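Local coordinates for protein ionotropic glutamate receptor bacterial homologue (Nostoc punctiforme, PDB 2PYY) that binds L-glutamate in the cleft of a two-lobed ligand-binding core and, as in other ionotropic glutamate receptors, probably passes the signal to an ion channel, at residues Pro4-Thr9 with Lys43-Ser48; Thr36-Glu41 with Lys198-Ala203; Glu52-Ile57 with Gly187-Asn192; Pro84-Gly89 with Asp158-Leu163; Val115-Gly120 with Ile132-Val137. All coordinates share one frame; numbering follows the deposited sequence.

Contact 1. Residues Pro4-Thr9 with Lys43-Ser48; sequences PLLVAT and KLIEYS
K43 meets L5 and L6 where strand 42-47 pairs with strand 5-10. The strands are parallel, in the sheet of one lobe. Helix 26-38 connects them in a beta-alpha-beta crossover, with 5-10 inside the sheet and 42-47 at its border. K43 N donates to L5 O at 2.7 Å, nearly along the C=O axis. K43 O then accepts V7 N, which sits 31° out of the carbonyl plane. Beyond CB the lysine chain leads away from the partner strand. L44 shares a face with V7 and T9. Its CG is anti to the carbonyl carbon (chi1 -50°). The side chain lies beside V7 and points the same way, with L44 CD2 at 3.6 Å from V7 CB. T9 crosses L44 at about a right angle, and its CG2 rests on L44 CB at 3.9 Å. T9 OG1 is buried there with no polar partner in the model. W31 and I28 of helix 26-38 cover this face. I45 turns to the other face, with L6 and A8. Its N gives to V7 O at 2.7 Å, and its O takes T9 N. The tip of the side chain, I45 CD1, touches L6 CG at 3.6 Å. E46 CA lies 3.5 Å from T9 O, a CA-H...O contact. Y47 N makes the last rung with T9 O at 2.9 Å. The Y47 ring also packs under helix 50-58, against L53 and A56. It meets A8 obliquely: A8 CB is 3.5 Å from Y47 CD2 and nearly as close to Y47 CE2.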
# COMPACT_ATOMS: atom_id res chain seq x y z
N PRO B 4 -5.65 29.60 -8.21
CA PRO B 4 -6.56 28.57 -7.65
C PRO B 4 -6.04 27.16 -7.95
O PRO B 4 -6.10 26.70 -9.09
CB PRO B 4 -7.94 28.80 -8.27
CG PRO B 4 -7.57 29.52 -9.57
CD PRO B 4 -6.36 30.42 -9.21
N LEU B 5 -5.53 26.49 -6.92
CA LEU B 5 -4.98 25.14 -7.08
C LEU B 5 -5.97 24.14 -7.64
O LEU B 5 -7.16 24.15 -7.32
CB LEU B 5 -4.44 24.60 -5.74
CG LEU B 5 -3.16 25.20 -5.16
CD1 LEU B 5 -2.85 24.53 -3.82
CD2 LEU B 5 -1.99 24.98 -6.12
N LEU B 6 -5.44 23.27 -8.50
CA LEU B 6 -6.22 22.22 -9.12
C LEU B 6 -6.11 21.01 -8.21
O LEU B 6 -5.02 20.49 -7.98
CB LEU B 6 -5.66 21.91 -10.52
CG LEU B 6 -6.27 22.74 -11.66
CD1 LEU B 6 -6.43 24.18 -11.25
CD2 LEU B 6 -5.40 22.61 -12.91
N VAL B 7 -7.24 20.59 -7.65
CA VAL B 7 -7.23 19.46 -6.73
C VAL B 7 -8.01 18.27 -7.31
O VAL B 7 -9.19 18.40 -7.62
CB VAL B 7 -7.83 19.87 -5.37
CG1 VAL B 7 -7.83 18.69 -4.41
CG2 VAL B 7 -7.01 21.02 -4.78
N ALA B 8 -7.34 17.14 -7.48
CA ALA B 8 -7.99 15.95 -8.02
C ALA B 8 -8.81 15.30 -6.92
O ALA B 8 -8.37 15.22 -5.77
CB ALA B 8 -6.95 14.97 -8.54
N THR B 9 -10.01 14.84 -7.27
CA THR B 9 -10.85 14.15 -6.31
C THR B 9 -11.39 12.90 -7.00
O THR B 9 -11.35 12.80 -8.22
CB THR B 9 -12.04 15.02 -5.81
OG1 THR B 9 -13.01 15.20 -6.85
CG2 THR B 9 -11.53 16.38 -5.35
N LYS B 43 -9.87 24.43 -7.06
CA LYS B 43 -10.87 23.94 -8.00
C LYS B 43 -10.74 22.42 -8.06
O LYS B 43 -9.68 21.89 -8.40
CB LYS B 43 -10.66 24.55 -9.38
CG LYS B 43 -11.73 24.16 -10.38
CD LYS B 43 -11.62 24.96 -11.67
CE LYS B 43 -12.78 24.65 -12.60
NZ LYS B 43 -12.80 23.21 -13.00
N LEU B 44 -11.82 21.73 -7.72
CA LEU B 44 -11.82 20.28 -7.69
C LEU B 44 -12.09 19.62 -9.04
O LEU B 44 -13.09 19.93 -9.70
CB LEU B 44 -12.84 19.80 -6.66
CG LEU B 44 -12.75 20.42 -5.26
CD1 LEU B 44 -13.67 19.64 -4.33
CD2 LEU B 44 -11.31 20.39 -4.73
N ILE B 45 -11.20 18.72 -9.44
CA ILE B 45 -11.31 18.00 -10.70
C ILE B 45 -11.55 16.51 -10.43
O ILE B 45 -10.73 15.85 -9.79
CB ILE B 45 -10.02 18.14 -11.52
CG1 ILE B 45 -9.69 19.63 -11.68
CG2 ILE B 45 -10.21 17.49 -12.89
CD1 ILE B 45 -8.35 19.87 -12.38
N GLU B 46 -12.68 16.00 -10.91
CA GLU B 46 -13.07 14.60 -10.71
C GLU B 46 -12.33 13.61 -11.61
O GLU B 46 -12.16 13.88 -12.80
CB GLU B 46 -14.59 14.45 -10.93
CG GLU B 46 -15.17 13.03 -10.78
CD GLU B 46 -16.70 13.03 -10.85
OE1 GLU B 46 -17.33 11.95 -10.80
OE2 GLU B 46 -17.29 14.12 -10.94
N TYR B 47 -11.89 12.50 -11.03
CA TYR B 47 -11.23 11.43 -11.79
C TYR B 47 -11.98 10.14 -11.48
O TYR B 47 -12.57 10.00 -10.41
CB TYR B 47 -9.74 11.37 -11.46
CG TYR B 47 -9.01 12.54 -12.09
CD1 TYR B 47 -8.71 12.54 -13.46
CD2 TYR B 47 -8.67 13.67 -11.32
CE1 TYR B 47 -8.09 13.64 -14.06
CE2 TYR B 47 -8.06 14.78 -11.92
CZ TYR B 47 -7.77 14.75 -13.29
OH TYR B 47 -7.15 15.82 -13.87
N SER B 48 -11.93 9.21 -12.41
CA SER B 48 -12.69 7.97 -12.30
C SER B 48 -12.09 6.81 -11.49
O SER B 48 -12.79 5.85 -11.17
CB SER B 48 -13.01 7.48 -13.71
OG SER B 48 -13.96 6.42 -13.68

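Contact 2. Residues Thr36-Glu41 with Lys198-Ala203; sequences TQIGIE and KPINQA
Q37 and I38 make a small, mostly apolar helix-helix contact with P199, I200 and A203, where the C-terminal end of helix 26-38 meets helix 197-209 in one lobe. I38 carries it. Its CG1 is anti to the carbonyl carbon (chi1 -65°) and lies 3.8 Å from A203 CB. I38 CD1 goes further, to 4.0 Å from I200 CG1. The same methyl comes within 3.5 Å of P199 O. That oxygen is already used inside its own helix, where it accepts A203 N. The side chain of Q37 is extended beyond CG and ends over the backbone of A203. Just past I38 the helix stops in a Schellman motif. G39 is its C-prime residue, with positive phi (92°). I40 N bonds to A35 O, and G39 N makes a weak bond to T36 O. The chain then turns off toward strand 42-47. At the start of the other segment, K198 reaches out to the second subunit and forms a salt bridge with E76 of that chain. Helix 197-209 also has neighbours within its own chain: I200 packs on W31 of helix 26-38 and on I188 and L190 of strand 175-190.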
# COMPACT_ATOMS: atom_id res chain seq x y z
N THR B 36 -8.91 26.67 3.54
CA THR B 36 -9.35 27.95 4.07
C THR B 36 -8.34 28.45 5.10
O THR B 36 -8.01 29.64 5.14
CB THR B 36 -10.75 27.84 4.67
OG1 THR B 36 -10.79 26.73 5.56
CG2 THR B 36 -11.78 27.62 3.57
N GLN B 37 -7.81 27.54 5.91
CA GLN B 37 -6.85 27.93 6.93
C GLN B 37 -5.50 28.36 6.36
O GLN B 37 -4.81 29.19 6.95
CB GLN B 37 -6.63 26.78 7.90
CG GLN B 37 -5.93 27.21 9.15
CD GLN B 37 -5.32 26.05 9.88
OE1 GLN B 37 -5.97 25.03 10.10
NE2 GLN B 37 -4.05 26.20 10.28
N ILE B 38 -5.12 27.80 5.21
CA ILE B 38 -3.85 28.13 4.55
C ILE B 38 -3.97 29.40 3.70
O ILE B 38 -2.97 30.05 3.40
CB ILE B 38 -3.37 26.96 3.63
CG1 ILE B 38 -3.06 25.72 4.47
CG2 ILE B 38 -2.14 27.38 2.84
CD1 ILE B 38 -2.77 24.48 3.65
N GLY B 39 -5.19 29.75 3.32
CA GLY B 39 -5.39 30.94 2.50
C GLY B 39 -5.37 30.56 1.04
O GLY B 39 -5.22 31.41 0.16
N ILE B 40 -5.52 29.28 0.78
CA ILE B 40 -5.51 28.79 -0.58
C ILE B 40 -6.93 28.55 -1.09
O ILE B 40 -7.81 28.12 -0.34
CB ILE B 40 -4.62 27.51 -0.68
CG1 ILE B 40 -4.95 26.72 -1.94
CG2 ILE B 40 -4.80 26.67 0.57
CD1 ILE B 40 -6.11 25.77 -1.79
N GLU B 41 -7.15 28.86 -2.36
CA GLU B 41 -8.45 28.66 -3.00
C GLU B 41 -8.21 27.54 -4.01
O GLU B 41 -7.13 27.44 -4.58
CB GLU B 41 -8.89 29.96 -3.69
CG GLU B 41 -9.17 31.12 -2.71
CD GLU B 41 -9.59 32.43 -3.38
OE1 GLU B 41 -9.79 33.44 -2.65
OE2 GLU B 41 -9.72 32.45 -4.63
N LYS B 198 4.24 20.73 3.61
CA LYS B 198 4.37 21.23 4.98
C LYS B 198 3.21 22.12 5.45
O LYS B 198 2.70 21.94 6.56
CB LYS B 198 5.73 21.93 5.16
CG LYS B 198 6.91 20.97 4.99
CD LYS B 198 8.28 21.66 5.16
CE LYS B 198 8.40 22.32 6.54
NZ LYS B 198 8.14 21.33 7.64
N PRO B 199 2.76 23.08 4.63
CA PRO B 199 1.65 23.91 5.11
C PRO B 199 0.37 23.09 5.30
O PRO B 199 -0.48 23.42 6.14
CB PRO B 199 1.51 24.98 4.02
CG PRO B 199 2.01 24.29 2.81
CD PRO B 199 3.23 23.55 3.32
N ILE B 200 0.21 22.02 4.53
CA ILE B 200 -0.96 21.18 4.67
C ILE B 200 -0.84 20.43 5.98
O ILE B 200 -1.80 20.34 6.74
CB ILE B 200 -1.09 20.16 3.48
CG1 ILE B 200 -1.58 20.89 2.24
CG2 ILE B 200 -2.06 19.04 3.84
CD1 ILE B 200 -1.76 19.99 1.02
N ASN B 201 0.35 19.91 6.26
CA ASN B 201 0.56 19.17 7.51
C ASN B 201 0.31 20.10 8.68
O ASN B 201 -0.37 19.74 9.64
CB ASN B 201 1.99 18.63 7.56
CG ASN B 201 2.20 17.48 6.62
OD1 ASN B 201 1.25 16.96 6.04
ND2 ASN B 201 3.45 17.06 6.47
N GLN B 202 0.87 21.30 8.59
CA GLN B 202 0.71 22.31 9.63
C GLN B 202 -0.78 22.59 9.84
O GLN B 202 -1.27 22.63 10.98
CB GLN B 202 1.45 23.58 9.20
CG GLN B 202 1.35 24.77 10.14
CD GLN B 202 2.22 24.63 11.37
OE1 GLN B 202 3.24 23.94 11.35
NE2 GLN B 202 1.83 25.31 12.44
N ALA B 203 -1.51 22.78 8.74
CA ALA B 203 -2.95 23.04 8.82
C ALA B 203 -3.70 21.89 9.48
O ALA B 203 -4.47 22.09 10.42
CB ALA B 203 -3.53 23.31 7.41

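Contact 3. Residues Glu52-Ile57 with Gly187-Asn192; sequences ELISAI and GIILPN
L53, I54 and I57 of helix 50-58 lie against I189 and P191, of the last part of strand 175-190 and the residues that follow. This is helix-on-strand packing in one lobe of the two-lobed periplasmic-binding-protein fold. No hydrogen bond joins the two segments; side-chain carbon does the work. I189 is the central residue. Its CB points to the helix, and all three helix side chains touch it. Its CG1 is anti to the backbone N (chi1 -167°). CG2 takes the position between the backbone N and the carbonyl carbon. The two branches therefore meet different partners. I189 CD1 meets I54 CD1 at 3.3 Å, tighter than a usual carbon contact. These two side chains cross at about a right angle. I189 CG2 meets L53 CD2 at 3.9 Å. Here the side chains slide past each other in opposite directions. I189 CG2 also lies 4.2 Å from I57 CG1, on the next turn of the helix. Neighbouring residues close the group: F79 packs on I54 and I57, V62 on I57, and I69 on L53. The strand is held on its other sides too. I189 pairs through its backbone with G65, and L190 with D80. L190 CB points away from the helix, and its side chain packs on R197. I57 carries the contact on to P191. Its CD1 lies 4.1 Å from I189 O. Its other branch reaches the proline: I57 CG2 is 4.2 Å from P191 CD and 4.0 Å from P191 N.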
# COMPACT_ATOMS: atom_id res chain seq x y z
N GLU B 52 -6.03 6.78 -12.25
CA GLU B 52 -6.34 7.90 -13.12
C GLU B 52 -6.01 9.21 -12.38
O GLU B 52 -5.49 10.15 -12.96
CB GLU B 52 -7.81 7.86 -13.50
CG GLU B 52 -8.13 8.37 -14.89
CD GLU B 52 -9.61 8.21 -15.23
OE1 GLU B 52 -9.97 7.20 -15.87
OE2 GLU B 52 -10.40 9.10 -14.82
N LEU B 53 -6.32 9.25 -11.08
CA LEU B 53 -6.02 10.43 -10.28
C LEU B 53 -4.50 10.59 -10.12
O LEU B 53 -3.95 11.69 -10.25
CB LEU B 53 -6.70 10.33 -8.91
CG LEU B 53 -6.43 11.46 -7.90
CD1 LEU B 53 -7.67 11.71 -7.03
CD2 LEU B 53 -5.23 11.10 -7.05
N ILE B 54 -3.82 9.48 -9.84
CA ILE B 54 -2.37 9.51 -9.67
C ILE B 54 -1.69 10.00 -10.95
O ILE B 54 -0.79 10.85 -10.89
CB ILE B 54 -1.83 8.10 -9.32
CG1 ILE B 54 -2.48 7.60 -8.03
CG2 ILE B 54 -0.30 8.14 -9.18
CD1 ILE B 54 -2.67 8.66 -6.98
N SER B 55 -2.11 9.50 -12.11
CA SER B 55 -1.50 9.93 -13.36
C SER B 55 -1.65 11.44 -13.61
O SER B 55 -0.75 12.07 -14.16
CB SER B 55 -2.06 9.13 -14.55
OG SER B 55 -3.48 9.09 -14.54
N ALA B 56 -2.77 12.02 -13.18
CA ALA B 56 -2.99 13.46 -13.34
C ALA B 56 -1.93 14.22 -12.53
O ALA B 56 -1.42 15.26 -12.96
CB ALA B 56 -4.39 13.86 -12.86
N ILE B 57 -1.61 13.67 -11.36
CA ILE B 57 -0.58 14.23 -10.49
C ILE B 57 0.77 14.08 -11.20
O ILE B 57 1.53 15.04 -11.33
CB ILE B 57 -0.50 13.47 -9.14
CG1 ILE B 57 -1.73 13.78 -8.28
CG2 ILE B 57 0.77 13.87 -8.38
CD1 ILE B 57 -1.76 15.17 -7.70
N GLY B 187 -4.12 9.64 2.89
CA GLY B 187 -3.39 10.89 2.96
C GLY B 187 -3.69 11.69 1.71
O GLY B 187 -4.41 11.21 0.82
N ILE B 188 -3.19 12.92 1.67
CA ILE B 188 -3.36 13.78 0.50
C ILE B 188 -2.12 13.44 -0.32
O ILE B 188 -1.01 13.40 0.22
CB ILE B 188 -3.39 15.29 0.93
CG1 ILE B 188 -4.70 15.58 1.67
CG2 ILE B 188 -3.26 16.21 -0.29
CD1 ILE B 188 -4.76 16.94 2.42
N ILE B 189 -2.31 13.12 -1.60
CA ILE B 189 -1.17 12.76 -2.44
C ILE B 189 -0.70 14.02 -3.15
O ILE B 189 -1.52 14.81 -3.63
CB ILE B 189 -1.56 11.63 -3.45
CG1 ILE B 189 -0.30 11.03 -4.10
CG2 ILE B 189 -2.53 12.16 -4.50
CD1 ILE B 189 -0.53 9.67 -4.74
N LEU B 190 0.61 14.21 -3.19
CA LEU B 190 1.22 15.39 -3.78
C LEU B 190 2.40 15.00 -4.64
O LEU B 190 2.94 13.90 -4.49
CB LEU B 190 1.74 16.29 -2.66
CG LEU B 190 0.80 16.59 -1.51
CD1 LEU B 190 1.53 16.49 -0.18
CD2 LEU B 190 0.20 17.95 -1.71
N PRO B 191 2.82 15.89 -5.55
CA PRO B 191 3.97 15.56 -6.39
C PRO B 191 5.22 15.72 -5.51
O PRO B 191 5.16 16.39 -4.48
CB PRO B 191 3.90 16.61 -7.49
CG PRO B 191 3.23 17.78 -6.82
CD PRO B 191 2.15 17.11 -6.01
N ASN B 192 6.32 15.09 -5.89
CA ASN B 192 7.55 15.22 -5.11
C ASN B 192 7.97 16.67 -4.99
O ASN B 192 7.73 17.46 -5.90
CB ASN B 192 8.70 14.46 -5.76
CG ASN B 192 8.53 12.97 -5.68
OD1 ASN B 192 8.08 12.42 -4.66
ND2 ASN B 192 8.89 12.28 -6.76

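Contact 4. Residues Pro84-Gly89 with Asp158-Leu163; sequences PIFASG and DAPVLL. With GLU (glutamic acid), chain E.
S88 OG is anti to its backbone N (chi1 -177°), and F86 CG takes the same position (chi1 -160°). These torsions place S88 OG, and start the F86 ring, on the side of P160, in the first turn of helix 159-166. This is a strand-to-helix junction beside the ligand cleft of the periplasmic-binding-protein fold. I85 and F86 both face Y186 in a classic beta bulge. F86 CE2 lies 3.8 Å from P160 CG, met obliquely as the two side chains slide past each other. F15 and F26 also meet the F86 ring, edge-to-face. S88 OG sits close to the proline, 3.0 Å from P160 CD. S88 OG and D158 OD2 are both hydrogen-bonded to Y186 OH, which links the serine to the pocket. D158 is at the N-cap position, but its side chain does not cap the helix. It turns to the ligand instead. D158 OD2 accepts the amino N of the bound glutamate at 2.6 Å. Two polar partners thus grip this one carboxylate oxygen. Across the junction, G89 O receives the backbone at the helix start. D158 CA lies 3.4 Å from G89 O, a CA-H...O contact. The main bond is A159 N to G89 O, 2.7 Å long and nearly straight at the hydrogen.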
# COMPACT_ATOMS: atom_id res chain seq x y z
N PRO B 84 -1.12 11.34 7.57
CA PRO B 84 -2.39 10.62 7.36
C PRO B 84 -3.60 11.46 7.77
O PRO B 84 -3.56 12.20 8.75
CB PRO B 84 -2.22 9.37 8.24
CG PRO B 84 -1.19 9.78 9.26
CD PRO B 84 -0.22 10.59 8.45
N ILE B 85 -4.68 11.36 6.99
CA ILE B 85 -5.89 12.13 7.32
C ILE B 85 -6.97 11.21 7.87
O ILE B 85 -8.02 11.68 8.31
CB ILE B 85 -6.52 12.81 6.09
CG1 ILE B 85 -6.86 11.74 5.04
CG2 ILE B 85 -5.60 13.88 5.56
CD1 ILE B 85 -7.57 12.24 3.83
N PHE B 86 -6.70 9.91 7.84
CA PHE B 86 -7.68 8.92 8.29
C PHE B 86 -7.04 7.54 8.46
O PHE B 86 -6.09 7.20 7.75
CB PHE B 86 -8.80 8.82 7.25
CG PHE B 86 -10.07 8.22 7.77
CD1 PHE B 86 -11.07 9.03 8.31
CD2 PHE B 86 -10.28 6.85 7.72
CE1 PHE B 86 -12.27 8.48 8.77
CE2 PHE B 86 -11.48 6.29 8.18
CZ PHE B 86 -12.47 7.11 8.71
N ALA B 87 -7.57 6.75 9.39
CA ALA B 87 -7.09 5.39 9.63
C ALA B 87 -8.14 4.46 9.04
O ALA B 87 -9.31 4.47 9.45
CB ALA B 87 -6.95 5.14 11.14
N SER B 88 -7.74 3.64 8.07
CA SER B 88 -8.68 2.73 7.40
C SER B 88 -8.05 1.35 7.14
O SER B 88 -7.03 1.02 7.74
CB SER B 88 -9.13 3.35 6.07
OG SER B 88 -10.09 2.55 5.40
N GLY B 89 -8.66 0.56 6.27
CA GLY B 89 -8.11 -0.75 5.97
C GLY B 89 -9.03 -1.60 5.13
O GLY B 89 -10.20 -1.26 4.94
N ASP B 158 -12.20 -0.98 1.05
CA ASP B 158 -11.97 -0.16 2.25
C ASP B 158 -13.14 -0.29 3.24
O ASP B 158 -14.30 -0.04 2.89
CB ASP B 158 -11.75 1.28 1.81
CG ASP B 158 -10.58 1.42 0.85
OD1 ASP B 158 -10.59 0.76 -0.20
OD2 ASP B 158 -9.64 2.16 1.15
N ALA B 159 -12.82 -0.68 4.47
CA ALA B 159 -13.83 -0.88 5.52
C ALA B 159 -14.86 0.25 5.67
O ALA B 159 -16.07 -0.00 5.72
CB ALA B 159 -13.15 -1.17 6.87
N PRO B 160 -14.38 1.50 5.77
CA PRO B 160 -15.25 2.68 5.92
C PRO B 160 -16.25 2.78 4.78
O PRO B 160 -17.41 3.11 4.99
CB PRO B 160 -14.27 3.84 5.90
CG PRO B 160 -13.00 3.24 6.44
CD PRO B 160 -12.95 1.88 5.81
N VAL B 161 -15.80 2.50 3.57
CA VAL B 161 -16.68 2.58 2.42
C VAL B 161 -17.72 1.46 2.43
O VAL B 161 -18.89 1.70 2.12
CB VAL B 161 -15.87 2.55 1.13
CG1 VAL B 161 -16.79 2.61 -0.08
CG2 VAL B 161 -14.91 3.75 1.12
N LEU B 162 -17.30 0.25 2.78
CA LEU B 162 -18.23 -0.88 2.83
C LEU B 162 -19.29 -0.64 3.91
O LEU B 162 -20.49 -0.84 3.67
CB LEU B 162 -17.47 -2.19 3.11
CG LEU B 162 -16.50 -2.68 2.00
CD1 LEU B 162 -15.69 -3.86 2.49
CD2 LEU B 162 -17.30 -3.05 0.76
N LEU B 163 -18.88 -0.19 5.09
CA LEU B 163 -19.84 0.08 6.16
C LEU B 163 -20.95 1.01 5.70
O LEU B 163 -22.12 0.74 5.89
CB LEU B 163 -19.16 0.68 7.38
CG LEU B 163 -18.42 -0.33 8.26
CD1 LEU B 163 -17.66 0.41 9.35
CD2 LEU B 163 -19.42 -1.31 8.88
N GLU E . -8.12 3.34 -0.61
CA GLU E . -8.13 2.74 -1.98
C GLU E . -6.82 3.05 -2.69
O GLU E . -6.19 4.07 -2.33
CB GLU E . -9.29 3.31 -2.79
CG GLU E . -9.47 2.67 -4.16
CD GLU E . -10.53 3.36 -5.01
OE1 GLU E . -10.90 2.80 -6.06
OE2 GLU E . -10.97 4.46 -4.63
OXT GLU E . -6.43 2.28 -3.59

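Contact 5. Residues Val115-Gly120 with Ile132-Val137; sequences VATTAG and ISVLEV. With GLU (glutamic acid), chain E.
E136 reaches from strand 133-137 over A119 and G120. Its CB lies 3.8 Å from A119 CA. CG is anti to the carbonyl carbon (chi1 -66°), and the chain runs extended from there to the carboxylate. At the tip, E136 OE1 comes within 3.5 Å of A119 CA. A water donates to E136 OE1 at 2.7 Å and takes a weak bond from G120 N, so it bridges the two segments. The other oxygen, E136 OE2, forms a salt bridge with R128 of the same chain. E136 OE2 of the third subunit is also close, and R128 may offset part of that like charge. Strands 114-118 and 133-137 are the two parallel strands of a beta-alpha-beta unit, joined by helix 122-129. Five backbone bonds hold them, from V115 N to S133 O through to A119 N to V137 O. T117 and V134 lie on the face of E136, where T117 CG2 meets V134 CG2 at 3.8 Å under helix 122-129. On the other face A116 CB lies 4.1 Å from L135 CB. At the outer edge V134, L135 and E136 pair with an antiparallel strand of the third subunit, so the sheet continues into that chain. T118 CB points away from the partner strand, and its hydroxyl reaches the pocket. Its OG1 lies between the backbone N and the carbonyl carbon (chi1 60°), and T118 OG1 donates to OE1 of the bound glutamate at 2.8 Å.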
# COMPACT_ATOMS: atom_id res chain seq x y z
N VAL B 115 -13.12 -12.66 -5.84
CA VAL B 115 -13.42 -11.45 -5.08
C VAL B 115 -13.45 -10.19 -5.96
O VAL B 115 -12.49 -9.91 -6.66
CB VAL B 115 -12.40 -11.25 -3.97
CG1 VAL B 115 -12.71 -9.98 -3.19
CG2 VAL B 115 -12.40 -12.47 -3.05
N ALA B 116 -14.55 -9.44 -5.90
CA ALA B 116 -14.69 -8.22 -6.68
C ALA B 116 -14.21 -6.99 -5.92
O ALA B 116 -14.35 -6.90 -4.70
CB ALA B 116 -16.13 -8.04 -7.09
N THR B 117 -13.65 -6.04 -6.66
CA THR B 117 -13.17 -4.79 -6.09
C THR B 117 -12.89 -3.84 -7.26
O THR B 117 -13.02 -4.21 -8.43
CB THR B 117 -11.89 -5.01 -5.24
OG1 THR B 117 -11.64 -3.84 -4.44
CG2 THR B 117 -10.68 -5.28 -6.12
N THR B 118 -12.50 -2.61 -6.94
CA THR B 118 -12.22 -1.63 -7.99
C THR B 118 -10.86 -1.85 -8.63
O THR B 118 -9.90 -2.26 -7.97
CB THR B 118 -12.29 -0.17 -7.45
OG1 THR B 118 -11.34 0.01 -6.40
CG2 THR B 118 -13.68 0.14 -6.93
N ALA B 119 -10.78 -1.59 -9.93
CA ALA B 119 -9.53 -1.74 -10.66
C ALA B 119 -8.57 -0.66 -10.16
O ALA B 119 -8.99 0.48 -9.93
CB ALA B 119 -9.78 -1.57 -12.18
N GLY B 120 -7.30 -1.02 -9.98
CA GLY B 120 -6.29 -0.08 -9.52
C GLY B 120 -6.33 0.26 -8.04
O GLY B 120 -5.72 1.25 -7.62
N ILE B 132 -5.33 -14.57 -5.18
CA ILE B 132 -6.78 -14.73 -5.14
C ILE B 132 -7.35 -14.19 -6.46
O ILE B 132 -6.94 -13.13 -6.93
CB ILE B 132 -7.41 -13.91 -4.00
CG1 ILE B 132 -6.72 -14.23 -2.67
CG2 ILE B 132 -8.91 -14.18 -3.92
CD1 ILE B 132 -6.82 -15.68 -2.28
N SER B 133 -8.31 -14.92 -7.04
CA SER B 133 -8.95 -14.50 -8.27
C SER B 133 -9.76 -13.25 -7.98
O SER B 133 -10.63 -13.23 -7.10
CB SER B 133 -9.85 -15.61 -8.81
OG SER B 133 -9.08 -16.69 -9.31
N VAL B 134 -9.46 -12.19 -8.72
CA VAL B 134 -10.11 -10.91 -8.51
C VAL B 134 -10.79 -10.33 -9.74
O VAL B 134 -10.21 -10.27 -10.83
CB VAL B 134 -9.10 -9.88 -7.97
CG1 VAL B 134 -7.89 -9.82 -8.89
CG2 VAL B 134 -9.76 -8.50 -7.86
N LEU B 135 -12.02 -9.88 -9.53
CA LEU B 135 -12.83 -9.26 -10.56
C LEU B 135 -12.67 -7.75 -10.39
O LEU B 135 -13.38 -7.14 -9.59
CB LEU B 135 -14.29 -9.66 -10.39
CG LEU B 135 -15.24 -9.02 -11.38
CD1 LEU B 135 -14.97 -9.58 -12.77
CD2 LEU B 135 -16.68 -9.29 -10.97
N GLU B 136 -11.73 -7.18 -11.12
CA GLU B 136 -11.46 -5.75 -11.06
C GLU B 136 -12.43 -5.00 -11.97
O GLU B 136 -12.34 -5.07 -13.21
CB GLU B 136 -10.01 -5.47 -11.46
CG GLU B 136 -8.98 -6.03 -10.49
CD GLU B 136 -7.55 -5.60 -10.80
OE1 GLU B 136 -7.33 -4.39 -11.03
OE2 GLU B 136 -6.65 -6.46 -10.79
N VAL B 137 -13.37 -4.28 -11.35
CA VAL B 137 -14.36 -3.52 -12.10
C VAL B 137 -13.98 -2.05 -12.18
O VAL B 137 -13.30 -1.53 -11.31
CB VAL B 137 -15.75 -3.65 -11.45
CG1 VAL B 137 -16.24 -5.09 -11.57
CG2 VAL B 137 -15.70 -3.23 -9.99
N GLU E . -8.12 3.34 -0.61
CA GLU E . -8.13 2.74 -1.98
C GLU E . -6.82 3.05 -2.69
O GLU E . -6.19 4.07 -2.33
CB GLU E . -9.29 3.31 -2.79
CG GLU E . -9.47 2.67 -4.16
CD GLU E . -10.53 3.36 -5.01
OE1 GLU E . -10.90 2.80 -6.06
OE2 GLU E . -10.97 4.46 -4.63
OXT GLU E . -6.43 2.28 -3.59
O HOH W 1 -5.08 -2.96 -11.12

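Contacts 4 and 5 both touch the glutamate, from its two ends: D158 takes the amino group and T118 a side-chain carboxylate oxygen. Their centres are 18 Å apart, and both reach the same mixed sheet. A68, S70, R75 and T122 also hydrogen-bond the ligand. Contacts 1, 2 and 3 group together in one lobe. Contacts 1 and 3 touch, with centres 10 Å apart. Contact 1 joins contact 2 by a probable hydrogen bond, L5 N to E41 O, 3.0 Å. Contacts 2 and 3 touch, with centres 17 Å apart. Contact 3 also reaches contact 4: G187 N lies 4.1 Å from I85 CG1, on neighbouring strands of the mixed sheet. Contacts 2 and 5 are farthest apart, centres 36 Å from each other.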